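Local coordinates for putative glucose-6-phosphate 1-epimerase (Salmonella typhimurium, PDB 2HTA), which probably interconverts the alpha and beta anomers of glucose 6-phosphate and related hexose 6-phosphates as a monomeric mutarotase, at residues K19-P24 with L62-P67. Numbering follows the deposited sequence.
Sequences KIFALP and LLSWKP
Ile20 and Leu63 touch through single methyl groups, CD1 of Ile20 lying 3.9 Å from CD1 of Leu63, and the two side chains meet at a slant. The reach of Ile20 follows from its torsions: CG1 lies opposite the carbonyl carbon (chi1 -72°) and the chain is extended beyond it (chi2 170°), so that CD1 reaches the Leu63 methyl. One helix residue on, the Phe21 ring presents its edge, with CE2 3.8 Å from OG of Ser64 and that oxygen near the ring plane. No hydrogen bond joins the segments, the nearest CA atoms (Ile20 and Leu63) are 9.6 Å apart, and only 115 Å² is buried in all, so side-chain ends alone bridge the gap. Helix 14-22 packs over an antiparallel sheet of the galactose mutarotase-like beta-sandwich, in which 61-67 pairs with 51-56: Ile20 also meets Leu43, Val45 and Leu76, and Phe21 meets Val45 and Lys52. Ser54 of strand 51-56 lies opposite two consecutive residues, Leu63 and Ser64, which makes a classic beta bulge; here the bonds from CA to CB of both residues point toward the helix segment. The Ser64 hydroxyl is hydrogen-bonded to Ser54 OG, which satisfies this buried oxygen beside the Phe21 edge.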
loop_
_atom_site.group_PDB
_atom_site.type_symbol
_atom_site.label_atom_id
_atom_site.label_comp_id
_atom_site.label_asym_id
_atom_site.label_seq_id
_atom_site.Cartn_x
_atom_site.Cartn_y
_atom_site.Cartn_z
ATOM N N LYS A 19 19.059 3.551 0.600
ATOM C CA LYS A 19 19.767 2.254 0.431
ATOM C C LYS A 19 19.406 1.562 -0.910
ATOM O O LYS A 19 20.282 1.101 -1.661
ATOM C CB LYS A 19 19.459 1.333 1.594
ATOM C CG LYS A 19 20.226 1.656 2.876
ATOM C CD LYS A 19 20.223 0.408 3.829
ATOM N N ILE A 20 18.130 1.620 -1.262
ATOM C CA ILE A 20 17.650 0.924 -2.422
ATOM C C ILE A 20 18.224 1.638 -3.656
ATOM O O ILE A 20 18.673 1.008 -4.613
ATOM C CB ILE A 20 16.068 0.951 -2.435
ATOM C CG1 ILE A 20 15.558 0.020 -1.331
ATOM C CG2 ILE A 20 15.534 0.558 -3.847
ATOM C CD1 ILE A 20 14.043 0.129 -1.051
ATOM N N PHE A 21 18.178 2.963 -3.643
ATOM C CA PHE A 21 18.627 3.710 -4.835
ATOM C C PHE A 21 20.170 3.734 -4.958
ATOM O O PHE A 21 20.700 4.094 -6.010
ATOM C CB PHE A 21 18.077 5.121 -4.790
ATOM C CG PHE A 21 16.633 5.192 -5.228
ATOM C CD1 PHE A 21 16.324 5.458 -6.545
ATOM C CD2 PHE A 21 15.615 4.921 -4.325
ATOM C CE1 PHE A 21 14.999 5.468 -6.990
ATOM C CE2 PHE A 21 14.267 4.939 -4.759
ATOM C CZ PHE A 21 13.984 5.219 -6.104
ATOM N N ALA A 22 20.856 3.301 -3.895
ATOM C CA ALA A 22 22.330 3.163 -3.936
ATOM C C ALA A 22 22.760 1.813 -4.475
ATOM O O ALA A 22 23.942 1.617 -4.819
ATOM C CB ALA A 22 22.904 3.404 -2.521
ATOM N N LEU A 23 21.820 0.865 -4.597
ATOM C CA LEU A 23 22.148 -0.497 -5.072
ATOM C C LEU A 23 22.679 -0.557 -6.518
ATOM O O LEU A 23 22.279 0.289 -7.348
ATOM C CB LEU A 23 20.921 -1.411 -4.951
ATOM C CG LEU A 23 20.356 -1.705 -3.570
ATOM C CD1 LEU A 23 19.017 -2.347 -3.709
ATOM C CD2 LEU A 23 21.267 -2.611 -2.794
ATOM N N PRO A 24 23.599 -1.523 -6.826
ATOM C CA PRO A 24 24.118 -1.714 -8.182
ATOM C C PRO A 24 22.982 -2.113 -9.118
ATOM O O PRO A 24 22.064 -2.821 -8.691
ATOM C CB PRO A 24 25.057 -2.931 -8.049
ATOM C CG PRO A 24 25.304 -3.080 -6.665
ATOM C CD PRO A 24 24.217 -2.469 -5.876
ATOM N N LEU A 62 4.868 -1.689 -4.112
ATOM C CA LEU A 62 5.418 -0.352 -4.237
ATOM C C LEU A 62 6.049 0.029 -2.892
ATOM O O LEU A 62 5.381 0.150 -1.910
ATOM C CB LEU A 62 4.288 0.618 -4.642
ATOM C CG LEU A 62 4.677 2.105 -4.782
ATOM C CD1 LEU A 62 5.755 2.395 -5.846
ATOM C CD2 LEU A 62 3.362 2.906 -5.085
ATOM N N LEU A 63 7.352 0.231 -2.884
ATOM C CA LEU A 63 8.125 0.518 -1.669
ATOM C C LEU A 63 8.260 2.012 -1.405
ATOM O O LEU A 63 8.284 2.441 -0.240
ATOM C CB LEU A 63 9.556 -0.002 -1.875
ATOM C CG LEU A 63 9.677 -1.484 -2.243
ATOM C CD1 LEU A 63 11.084 -1.938 -2.542
ATOM C CD2 LEU A 63 9.083 -2.300 -1.065
ATOM N N SER A 64 8.331 2.806 -2.470
ATOM C CA SER A 64 8.628 4.258 -2.274
ATOM C C SER A 64 8.163 5.019 -3.515
ATOM O O SER A 64 8.112 4.444 -4.595
ATOM C CB SER A 64 10.145 4.512 -2.030
ATOM O OG SER A 64 10.921 4.279 -3.191
ATOM N N TRP A 65 7.868 6.305 -3.347
ATOM C CA TRP A 65 7.474 7.166 -4.440
ATOM C C TRP A 65 7.820 8.583 -3.966
ATOM O O TRP A 65 7.359 9.033 -2.913
ATOM C CB TRP A 65 5.954 7.024 -4.771
ATOM C CG TRP A 65 5.468 8.099 -5.715
ATOM C CD1 TRP A 65 6.003 8.410 -6.968
ATOM C CD2 TRP A 65 4.441 9.074 -5.465
ATOM N NE1 TRP A 65 5.289 9.448 -7.524
ATOM C CE2 TRP A 65 4.380 9.918 -6.599
ATOM C CE3 TRP A 65 3.556 9.309 -4.383
ATOM C CZ2 TRP A 65 3.472 11.004 -6.704
ATOM C CZ3 TRP A 65 2.632 10.370 -4.484
ATOM C CH2 TRP A 65 2.620 11.226 -5.634
ATOM N N LYS A 66 8.592 9.294 -4.797
ATOM C CA LYS A 66 8.974 10.642 -4.500
ATOM C C LYS A 66 8.951 11.421 -5.808
ATOM O O LYS A 66 9.851 11.251 -6.638
ATOM C CB LYS A 66 10.368 10.653 -3.917
ATOM C CG LYS A 66 10.868 12.041 -3.485
ATOM C CD LYS A 66 12.197 11.815 -2.751
ATOM C CE LYS A 66 13.197 12.834 -3.146
ATOM N NZ LYS A 66 12.829 14.148 -2.502
ATOM N N PRO A 67 7.889 12.239 -6.014
ATOM C CA PRO A 67 7.872 13.043 -7.194
ATOM C C PRO A 67 8.854 14.200 -6.995
ATOM O O PRO A 67 9.150 14.592 -5.862
ATOM C CB PRO A 67 6.415 13.538 -7.278
ATOM C CG PRO A 67 5.815 13.304 -5.991
ATOM C CD PRO A 67 6.704 12.470 -5.155
#